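Local structure of probable tRNA pseudouridine synthase D (Methanosarcina mazei, 1Z2Z) at residues K187-E191 with G192-K196; F269-G272 with Y273-Y276. The protein probably converts uridine 13 of transfer RNA into pseudouridine, as a member of the TruD family of pseudouridine synthases. All coordinates share one frame; numbering follows the deposited sequence.

Contact 1. Residues K187-E191 with G192-K196; sequences KAIVE and GNFEK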
# COMPACT_ATOMS: atom_id res chain seq x y z
N LYS A 187 10.83 2.08 14.98
CA LYS A 187 10.90 1.31 16.22
C LYS A 187 12.07 1.77 17.08
O LYS A 187 11.98 1.78 18.30
CB LYS A 187 11.02 -0.18 15.91
CG LYS A 187 10.98 -1.06 17.15
CD LYS A 187 11.25 -2.52 16.82
CE LYS A 187 11.34 -3.36 18.09
NZ LYS A 187 11.82 -4.74 17.80
N ALA A 188 13.18 2.14 16.44
CA ALA A 188 14.35 2.59 17.17
C ALA A 188 14.12 3.96 17.78
O ALA A 188 14.50 4.22 18.93
CB ALA A 188 15.56 2.62 16.25
N ILE A 189 13.48 4.85 17.03
CA ILE A 189 13.22 6.20 17.53
C ILE A 189 12.38 6.13 18.80
O ILE A 189 12.75 6.70 19.83
CB ILE A 189 12.51 7.06 16.46
CG1 ILE A 189 13.29 6.99 15.14
CG2 ILE A 189 12.49 8.51 16.88
CD1 ILE A 189 12.59 7.67 14.00
N VAL A 190 11.24 5.43 18.74
CA VAL A 190 10.35 5.27 19.89
C VAL A 190 11.11 4.81 21.14
O VAL A 190 10.97 5.38 22.22
CB VAL A 190 9.25 4.22 19.58
CG1 VAL A 190 8.52 3.82 20.86
CG2 VAL A 190 8.27 4.78 18.57
N GLU A 191 11.92 3.77 20.97
CA GLU A 191 12.71 3.21 22.06
C GLU A 191 13.74 4.22 22.56
O GLU A 191 14.27 4.09 23.66
CB GLU A 191 13.44 1.95 21.59
CG GLU A 191 12.52 0.86 21.06
CD GLU A 191 13.29 -0.29 20.44
OE1 GLU A 191 12.66 -1.31 20.09
OE2 GLU A 191 14.53 -0.17 20.29
N GLY A 192 14.02 5.22 21.73
CA GLY A 192 14.98 6.25 22.09
C GLY A 192 16.28 6.16 21.31
O GLY A 192 17.03 7.12 21.23
N ASN A 193 16.55 5.00 20.71
CA ASN A 193 17.78 4.83 19.95
C ASN A 193 17.79 5.61 18.64
O ASN A 193 16.92 5.41 17.79
CB ASN A 193 18.00 3.36 19.65
CG ASN A 193 18.21 2.55 20.89
OD1 ASN A 193 19.22 2.70 21.58
ND2 ASN A 193 17.26 1.67 21.19
N PHE A 194 18.76 6.50 18.49
CA PHE A 194 18.86 7.25 17.25
C PHE A 194 20.10 6.81 16.48
O PHE A 194 20.26 7.13 15.31
CB PHE A 194 18.90 8.75 17.52
CG PHE A 194 17.54 9.36 17.69
CD1 PHE A 194 16.82 9.16 18.86
CD2 PHE A 194 16.97 10.11 16.67
CE1 PHE A 194 15.55 9.70 19.01
CE2 PHE A 194 15.70 10.65 16.81
CZ PHE A 194 14.99 10.45 17.98
N GLU A 195 20.96 6.06 17.17
CA GLU A 195 22.19 5.52 16.59
C GLU A 195 21.81 4.42 15.61
O GLU A 195 22.49 4.21 14.60
CB GLU A 195 23.07 4.93 17.69
CG GLU A 195 24.35 4.30 17.18
CD GLU A 195 25.53 5.24 17.25
OE1 GLU A 195 26.51 5.04 16.50
OE2 GLU A 195 25.47 6.19 18.07
N LYS A 196 20.74 3.70 15.92
CA LYS A 196 20.26 2.62 15.09
C LYS A 196 19.24 3.09 14.06
O LYS A 196 19.29 2.68 12.90
CB LYS A 196 19.65 1.51 15.96
CG LYS A 196 20.63 0.91 16.97
CD LYS A 196 21.86 0.33 16.28
CE LYS A 196 22.92 -0.14 17.28
NZ LYS A 196 24.13 -0.68 16.59
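Against the carbonyls of A188 and I189, the backbone of G192 folds back at the C-terminal end of helix 182-191, closing it with a Schellman motif. G192 has a positive phi of 109°, which turns the chain out of the helix, while its N-H still points back into the last turn. G192 N donates to I189 O at 2.7 Å, from above the carbonyl plane. A weaker bond runs from G192 N to A188 O at 3.0 Å. At such a phi a side chain would be jammed against the carbonyl oxygen of E191, a restriction that glycine escapes. The chain then leaves in a new direction, and a weakly bonded first turn of helix 194-202 follows from about F194, so the motif makes the turn between two consecutive helices.

Two buried side chains, A188 and I189, and an exposed polar pair line the turn. The methyl of A188 passes beside the start of the second helix, with A188 CB 3.5 Å from N193 O, while A197 covers it further along. A188 CB also comes to 4.2 Å from K196 CB. On the solvent side, the carboxylate of E191 and the amide of N193 are turned almost perpendicular, their planes 82° apart, and share a weak hydrogen bond from N193 ND2 to E191 OE2 at 3.4 Å. I189 is buried, and the loop residues I373 and M379 also pack on it. Its CG2 lies anti to the backbone N (CG1 takes chi1 -51°), and this branch meets the far end of the F194 ring obliquely, with I189 CG2 3.4 Å from F194 CZ.

Contact 2. Residues F269-G272 with Y273-Y276; sequences FVHG and YQSY
Side chains and carbonyls of F269-G272 meet Y273-Y276 one turn further on in a local, mostly buried i to i+4 contact within the long helix 263-287. The backbone ladder is regular at both ends: Y273 N donates to F269 O at 3.1 Å, and Y276 N to G272 O at 2.8 Å, each nearly in line with the carbonyl bond. Between them H271 O takes two donors from one residue. S275 N and S275 OG both lie 2.9 Å from H271 O and arrive from opposite faces of its carbonyl plane. The serine hydroxyl can fold back in this way because OG sits beside its own backbone N, with chi1 at -62°. Such a bond to the preceding turn is a familiar way for serine to satisfy its hydroxyl inside a helix. The hydroxyl oxygen of S275 also lies oblique to the H271 ring, with S275 OG 3.3 Å from H271 CE1.

The flanks of this turn face different partners. F269 packs on V185 of helix 182-191 and meets Y201 of helix 194-202 edge-to-face; V270 and Q274 lie against F371 of a loop, S275 touches F170, and Y273 touches helix 182-191.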
# COMPACT_ATOMS: atom_id res chain seq x y z
N PHE A 269 8.63 6.95 9.10
CA PHE A 269 9.19 5.95 9.97
C PHE A 269 8.21 5.59 11.08
O PHE A 269 7.76 4.45 11.17
CB PHE A 269 10.50 6.45 10.56
CG PHE A 269 11.46 6.95 9.53
CD1 PHE A 269 11.94 8.24 9.59
CD2 PHE A 269 11.88 6.12 8.50
CE1 PHE A 269 12.83 8.71 8.63
CE2 PHE A 269 12.77 6.58 7.54
CZ PHE A 269 13.25 7.88 7.61
N VAL A 270 7.86 6.57 11.93
CA VAL A 270 6.94 6.31 13.04
C VAL A 270 5.62 5.70 12.54
O VAL A 270 5.09 4.78 13.15
CB VAL A 270 6.64 7.62 13.87
CG1 VAL A 270 5.56 7.34 14.91
CG2 VAL A 270 7.92 8.10 14.59
N HIS A 271 5.11 6.21 11.41
CA HIS A 271 3.87 5.70 10.83
C HIS A 271 4.05 4.24 10.40
O HIS A 271 3.11 3.44 10.42
CB HIS A 271 3.45 6.56 9.64
CG HIS A 271 2.23 6.06 8.92
ND1 HIS A 271 2.24 4.95 8.10
CD2 HIS A 271 0.96 6.54 8.88
CE1 HIS A 271 1.04 4.77 7.59
NE2 HIS A 271 0.24 5.72 8.04
N GLY A 272 5.28 3.90 10.01
CA GLY A 272 5.56 2.54 9.62
C GLY A 272 5.38 1.67 10.85
O GLY A 272 4.50 0.80 10.88
N TYR A 273 6.21 1.91 11.88
CA TYR A 273 6.17 1.15 13.13
C TYR A 273 4.76 1.01 13.64
O TYR A 273 4.45 0.05 14.35
CB TYR A 273 7.01 1.84 14.21
CG TYR A 273 7.09 1.05 15.50
CD1 TYR A 273 7.49 -0.29 15.50
CD2 TYR A 273 6.80 1.65 16.73
CE1 TYR A 273 7.61 -1.01 16.69
CE2 TYR A 273 6.91 0.94 17.92
CZ TYR A 273 7.32 -0.39 17.90
OH TYR A 273 7.44 -1.09 19.08
N GLN A 274 3.92 1.97 13.29
CA GLN A 274 2.52 1.94 13.68
C GLN A 274 1.79 0.94 12.83
O GLN A 274 0.98 0.14 13.32
CB GLN A 274 1.88 3.31 13.50
CG GLN A 274 2.15 4.24 14.65
CD GLN A 274 1.47 5.57 14.48
OE1 GLN A 274 1.50 6.40 15.38
NE2 GLN A 274 0.87 5.79 13.31
N SER A 275 2.06 0.99 11.53
CA SER A 275 1.44 0.07 10.60
C SER A 275 1.85 -1.34 11.01
O SER A 275 1.06 -2.28 10.92
CB SER A 275 1.88 0.41 9.18
OG SER A 275 1.44 1.71 8.86
N TYR A 276 3.08 -1.48 11.48
CA TYR A 276 3.58 -2.77 11.92
C TYR A 276 2.70 -3.31 13.04
O TYR A 276 2.11 -4.40 12.93
CB TYR A 276 5.00 -2.60 12.44
CG TYR A 276 5.55 -3.81 13.13
CD1 TYR A 276 5.85 -4.97 12.42
CD2 TYR A 276 5.79 -3.79 14.50
CE1 TYR A 276 6.40 -6.08 13.07
CE2 TYR A 276 6.33 -4.89 15.15
CZ TYR A 276 6.64 -6.03 14.44
OH TYR A 276 7.18 -7.10 15.10

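Following the chain from the N terminus, contact 1 comes first and closes the sharp corner between helices 182-191 and 194-202. The chain then passes through helices 213-223, 226-232 and 238-249 before helix 263-287 brings it to contact 2, so the two lie in series and neither encloses the other. Their centres are nevertheless only about 13 Å apart, and they touch directly. The ring of Y273 lies against helix 182-191, with Y273 CE1 3.4 Å from K187 CG and Y273 CD2 3.9 Å from V190 CG2, while I189 CD1 comes to 4.2 Å from F269 CB. Together they tie the helical corner to the long helix.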